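Local coordinates for GTP pyrophosphokinase (Streptococcus pneumoniae, PDB 2BE3) that probably makes the alarmone (p)ppGpp by moving a pyrophosphate group from ATP to the ribose 3'-hydroxyl of GTP or GDP, at the interface of chains A and B. Residues are numbered along the deposited sequence; one frame, centred on the assembly and turned at random. Chains: chain A/B, GTP pyrophosphokinase.

Contact 1: the interface of chains A and B. Residues chain A 9, 13, 16; chain B 35.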
ATOM      1  N   GLU A   9      19.166   8.103   4.343  1.00 85.02           N
ATOM      2  CA  GLU A   9      18.177   7.950   3.285  1.00 84.71           C
ATOM      3  C   GLU A   9      17.923   6.467   3.011  1.00 82.96           C
ATOM      4  O   GLU A   9      16.788   6.031   2.869  1.00 82.23           O
ATOM      5  CB  GLU A   9      18.705   8.633   2.020  1.00 84.64           C
ATOM      6  CG  GLU A   9      17.669   8.894   0.970  1.00 87.08           C
ATOM      7  CD  GLU A   9      18.250   9.622  -0.257  1.00 87.82           C
ATOM      8  OE1 GLU A   9      17.817  10.778  -0.536  1.00 90.23           O
ATOM      9  OE2 GLU A   9      19.152   9.040  -0.917  1.00 91.41           O
ATOM     10  N   ASP A  13      14.071   4.813   4.060  1.00 73.89           N
ATOM     11  CA  ASP A  13      13.214   4.361   2.957  1.00 74.01           C
ATOM     12  C   ASP A  13      12.160   3.311   3.294  1.00 72.14           C
ATOM     13  O   ASP A  13      10.997   3.509   2.983  1.00 71.81           O
ATOM     14  CB  ASP A  13      14.050   3.898   1.772  1.00 74.84           C
ATOM     15  CG  ASP A  13      14.078   4.906   0.691  1.00 81.40           C
ATOM     16  OD1 ASP A  13      15.191   5.214   0.181  1.00 88.99           O
ATOM     17  OD2 ASP A  13      12.971   5.426   0.350  1.00 89.35           O
ATOM     18  N   ILE A  16       9.514   5.221   5.225  1.00 69.43           N
ATOM     19  CA  ILE A  16       8.727   6.028   4.305  1.00 69.52           C
ATOM     20  C   ILE A  16       7.752   5.121   3.503  1.00 70.46           C
ATOM     21  O   ILE A  16       6.549   5.391   3.424  1.00 70.72           O
ATOM     22  CB  ILE A  16       9.665   6.860   3.348  1.00 69.91           C
ATOM     23  CG1 ILE A  16      10.496   7.869   4.146  1.00 70.00           C
ATOM     24  CG2 ILE A  16       8.897   7.611   2.247  1.00 65.78           C
ATOM     25  CD1 ILE A  16      11.683   8.486   3.366  1.00 69.85           C
TER
ATOM     26  N   LYS B  35      15.291   6.490  -6.951  1.00 92.07           N
ATOM     27  CA  LYS B  35      15.813   7.100  -5.727  1.00 93.10           C
ATOM     28  C   LYS B  35      17.249   6.641  -5.438  1.00 93.93           C
ATOM     29  O   LYS B  35      18.052   7.410  -4.902  1.00 94.15           O
ATOM     30  CB  LYS B  35      14.905   6.793  -4.532  1.00 93.05           C
ATOM     31  CG  LYS B  35      14.941   7.852  -3.433  1.00 93.51           C
ATOM     32  CD  LYS B  35      14.286   7.374  -2.146  1.00 93.16           C
ATOM     33  CE  LYS B  35      14.386   8.445  -1.060  1.00 93.03           C
ATOM     34  NZ  LYS B  35      13.840   7.958   0.246  1.00 92.30           N
TER
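B:Lys35 reaches across to A:Asp13 in this salt bridge between the long N-terminal helices, 6-35, of two copies of a RelA/SpoT-family synthetase. The helices run in opposite senses here, so the last residue of the B helix meets the early turns of the A helix. The ammonium nitrogen NZ of B:Lys35 lies 2.7 Å from carboxylate oxygen OD2 of A:Asp13. A further hydrogen bond of 3.1 Å joins B:Lys35 NZ to A:Asp13 OD1. The grip is therefore forked but uneven. NZ does not enter in the plane of the carboxylate; it sits above, 43° out of plane as judged at OD2. The lysine tail explains this approach. B:Lys35 CD lies straight ahead of the carboxylate end, 3.3 Å from A:Asp13 OD1 and similarly placed towards OD2, and from there the chain steps up through CE, so that NZ comes in from in front of and above the carboxylate.

Two neighbours on the same side of the A helix flank the lysine. A:Glu9, one turn before the aspartate, lays its methylene CG against B:Lys35 CE at 3.9 Å, the two chains crossing at a slant. Its carboxylate forms no salt bridge with the lysine, A:Glu9 OE1 being 4.9 Å from B:Lys35 NZ, but it probably adds to the negative field around the ammonium group. A:Ile16, nearly one turn after the aspartate, brings the end methyl CD1 to 3.8 Å from B:Lys35 NZ and gives the charged tip an apolar neighbour.

Further back, the lysine owes its reach to an almost fully stretched chain. CG leaves roughly opposite the backbone N (chi1 -152°), and the later torsions all stay near 180°, carrying NZ well away from its own helix. B:Lys35 supplies 95 Å² of the 170 Å² of surface hidden in the patch.

Contact 2: the interface of chains A and B. Residues chain A 29, 32-33, 36, 95; chain B 17, 131-133.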
ATOM      1  N   ILE A  29      -9.769   0.646   5.318  1.00 70.70           N
ATOM      2  CA  ILE A  29     -10.725   0.178   6.321  1.00 71.83           C
ATOM      3  C   ILE A  29     -11.955   1.067   6.384  1.00 71.75           C
ATOM      4  O   ILE A  29     -13.064   0.582   6.222  1.00 72.94           O
ATOM      5  CB  ILE A  29     -10.080   0.077   7.733  1.00 72.90           C
ATOM      6  CG1 ILE A  29      -8.993  -1.029   7.749  1.00 71.06           C
ATOM      7  CG2 ILE A  29     -11.163  -0.119   8.842  1.00 73.85           C
ATOM      8  CD1 ILE A  29      -7.949  -0.790   8.870  1.00 72.35           C
ATOM      9  N   GLN A  32     -13.967   0.664   3.384  1.00 77.09           N
ATOM     10  CA  GLN A  32     -14.680  -0.627   3.348  1.00 77.92           C
ATOM     11  C   GLN A  32     -15.995  -0.615   4.101  1.00 78.04           C
ATOM     12  O   GLN A  32     -17.012  -1.064   3.581  1.00 78.65           O
ATOM     13  CB  GLN A  32     -13.809  -1.770   3.860  1.00 77.37           C
ATOM     14  CG  GLN A  32     -12.965  -2.370   2.751  1.00 79.37           C
ATOM     15  CD  GLN A  32     -11.767  -3.170   3.246  1.00 81.70           C
ATOM     16  OE1 GLN A  32     -11.649  -3.492   4.431  1.00 84.69           O
ATOM     17  NE2 GLN A  32     -10.868  -3.490   2.332  1.00 82.69           N
ATOM     18  N   TYR A  33     -15.964  -0.114   5.330  1.00 78.17           N
ATOM     19  CA  TYR A  33     -17.172   0.178   6.085  1.00 78.47           C
ATOM     20  C   TYR A  33     -18.194   0.981   5.267  1.00 77.96           C
ATOM     21  O   TYR A  33     -19.342   0.605   5.164  1.00 77.16           O
ATOM     22  CB  TYR A  33     -16.805   0.994   7.314  1.00 79.64           C
ATOM     23  CG  TYR A  33     -16.403   0.197   8.517  1.00 80.57           C
ATOM     24  CD1 TYR A  33     -15.066   0.077   8.865  1.00 81.00           C
ATOM     25  CD2 TYR A  33     -17.370  -0.401   9.349  1.00 82.39           C
ATOM     26  CE1 TYR A  33     -14.663  -0.642  10.000  1.00 83.51           C
ATOM     27  CE2 TYR A  33     -16.981  -1.150  10.494  1.00 84.60           C
ATOM     28  CZ  TYR A  33     -15.614  -1.258  10.814  1.00 84.15           C
ATOM     29  OH  TYR A  33     -15.189  -1.958  11.945  1.00 84.05           O
ATOM     30  N   GLN A  36     -19.870  -0.790   2.415  1.00 86.61           N
ATOM     31  CA  GLN A  36     -20.873  -1.728   2.894  1.00 87.74           C
ATOM     32  C   GLN A  36     -22.020  -1.021   3.575  1.00 88.20           C
ATOM     33  O   GLN A  36     -22.733  -1.628   4.355  1.00 88.04           O
ATOM     34  CB  GLN A  36     -20.242  -2.660   3.890  1.00 87.88           C
ATOM     35  CG  GLN A  36     -19.398  -3.709   3.257  1.00 90.16           C
ATOM     36  CD  GLN A  36     -18.709  -4.536   4.298  1.00 93.29           C
ATOM     37  OE1 GLN A  36     -19.335  -4.974   5.269  1.00 94.95           O
ATOM     38  NE2 GLN A  36     -17.402  -4.735   4.130  1.00 94.14           N
ATOM     39  N   ILE A  95      -9.939  -4.994  14.500  1.00 69.16           N
ATOM     40  CA  ILE A  95      -9.654  -5.065  13.072  1.00 70.12           C
ATOM     41  C   ILE A  95      -8.151  -5.245  12.818  1.00 70.32           C
ATOM     42  O   ILE A  95      -7.797  -5.951  11.908  1.00 71.59           O
ATOM     43  CB  ILE A  95     -10.197  -3.826  12.304  1.00 70.58           C
ATOM     44  CG1 ILE A  95     -11.726  -3.804  12.310  1.00 70.78           C
ATOM     45  CG2 ILE A  95      -9.744  -3.833  10.837  1.00 71.62           C
ATOM     46  CD1 ILE A  95     -12.246  -2.384  12.055  1.00 75.84           C
TER
ATOM     47  N   GLN B  17      -9.790  -4.288  -4.681  1.00 61.09           N
ATOM     48  CA  GLN B  17      -8.774  -3.915  -3.705  1.00 62.28           C
ATOM     49  C   GLN B  17      -7.341  -4.362  -4.111  1.00 62.89           C
ATOM     50  O   GLN B  17      -6.373  -3.606  -3.954  1.00 63.55           O
ATOM     51  CB  GLN B  17      -9.177  -4.440  -2.330  1.00 62.16           C
ATOM     52  CG  GLN B  17      -8.232  -4.114  -1.208  1.00 61.76           C
ATOM     53  CD  GLN B  17      -8.723  -4.703   0.098  1.00 61.15           C
ATOM     54  OE1 GLN B  17      -9.884  -5.113   0.207  1.00 61.67           O
ATOM     55  NE2 GLN B  17      -7.848  -4.752   1.093  1.00 59.57           N
ATOM     56  N   ASP B 131      -6.329  -7.751   2.982  1.00 59.06           N
ATOM     57  CA  ASP B 131      -6.966  -7.683   4.294  1.00 59.60           C
ATOM     58  C   ASP B 131      -8.240  -6.883   4.198  1.00 59.35           C
ATOM     59  O   ASP B 131      -8.260  -5.788   3.634  1.00 59.66           O
ATOM     60  CB  ASP B 131      -6.013  -7.139   5.369  1.00 59.86           C
ATOM     61  CG  ASP B 131      -5.018  -8.199   5.850  1.00 61.76           C
ATOM     62  OD1 ASP B 131      -5.391  -9.106   6.636  1.00 63.73           O
ATOM     63  OD2 ASP B 131      -3.846  -8.147   5.420  1.00 65.66           O
ATOM     64  N   THR B 132      -9.328  -7.456   4.689  1.00 59.14           N
ATOM     65  CA  THR B 132     -10.589  -6.725   4.719  1.00 59.05           C
ATOM     66  C   THR B 132     -11.102  -6.700   6.144  1.00 59.61           C
ATOM     67  O   THR B 132     -10.590  -7.421   7.028  1.00 59.80           O
ATOM     68  CB  THR B 132     -11.667  -7.334   3.783  1.00 58.56           C
ATOM     69  OG1 THR B 132     -12.267  -8.467   4.423  1.00 60.84           O
ATOM     70  CG2 THR B 132     -11.092  -7.732   2.422  1.00 57.31           C
ATOM     71  N   ILE B 133     -12.104  -5.865   6.378  1.00 60.08           N
ATOM     72  CA  ILE B 133     -12.722  -5.760   7.698  1.00 60.84           C
ATOM     73  C   ILE B 133     -13.465  -7.060   8.015  1.00 61.39           C
ATOM     74  O   ILE B 133     -13.847  -7.309   9.154  1.00 61.28           O
ATOM     75  CB  ILE B 133     -13.683  -4.533   7.797  1.00 61.14           C
ATOM     76  CG1 ILE B 133     -14.688  -4.505   6.626  1.00 60.10           C
ATOM     77  CG2 ILE B 133     -12.873  -3.220   7.860  1.00 61.68           C
ATOM     78  CD1 ILE B 133     -15.820  -3.485   6.803  1.00 60.29           C
TER
HETATM   79  O   HOH W   1      -9.383  -3.349   5.547  1.00 49.75           O
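B:Ile133 and A:Gln32 meet through two contrasting side-chain shapes. In the isoleucine CG1 lies between its own backbone N and carbonyl carbon (chi1 51°), and an extended second torsion then sends CD1 outward onto chain A. The glutamine, with chi1 at -87° and a stretched chain beyond CG, swings its amide towards the backbone of B:Thr132 and B:Ile133. In this pair of RelA/SpoT-family chains, which may or may not be the biological dimer, B:Asp131, B:Thr132 and B:Ile133 belong to the turn joining strands 122-130 and 137-147, which pushes against the C-terminal end of helix 6-35 of chain A.

A:Gln32 OE1 accepts a hydrogen bond from the backbone N of B:Ile133 at 3.1 Å. The bond is bent, and the donor lies above the carbonyl plane. Water 1 also bonds to A:Gln32 OE1, at a short 2.5 Å, and reaches the backbone O of B:Asp131 more loosely at 3.3 Å, so that one amide oxygen links to the turn both directly and through solvent. At the other end of this amide, A:Gln32 NE2 lies 2.8 Å from B:Gln17 OE1, but its N-H points away and no hydrogen bond forms; the two side chains cross at about a right angle, their amide planes 47° apart. B:Gln17 instead braces its own chain, donating from NE2 to B:Asp131 O in a nearly straight bond of 2.8 Å that ties helix 6-35 of chain B to the turn.

B:Ile133 provides the apolar part, hiding 118 Å² of its surface. B:Ile133 CD1 sits over the centre of one face of the A:Tyr33 ring, 4.1 Å above its plane. From the facing direction A:Gln36 NE2 comes to 3.3 Å from B:Ile133 CD1. The B:Ile133 CG2 branch packs on A:Ile29 CG2 at 3.7 Å and on A:Tyr33 ring atom CE1. A:Ile29 and A:Ile95, the latter from helix 89-97, lie at the ring's edge and probably help to hold the tyrosine in position.

Contact 1 and contact 2 lie about 28 Å apart, centre to centre of their C-alpha atoms, and share helix 6-35 of both chains: contact 1 uses the early turns of the A helix, contact 2 its end. Because the interface is two-fold symmetric, each recurs with the chains exchanged. The twin of contact 1 therefore joins A:Lys35 to the B helix right beside contact 2, where A:Gln36 and B:Gln17 are sequence neighbours of its residues. Antiparallel helices would thus be fastened at both ends, compatible with a dimer, although the structure alone does not show the state in solution.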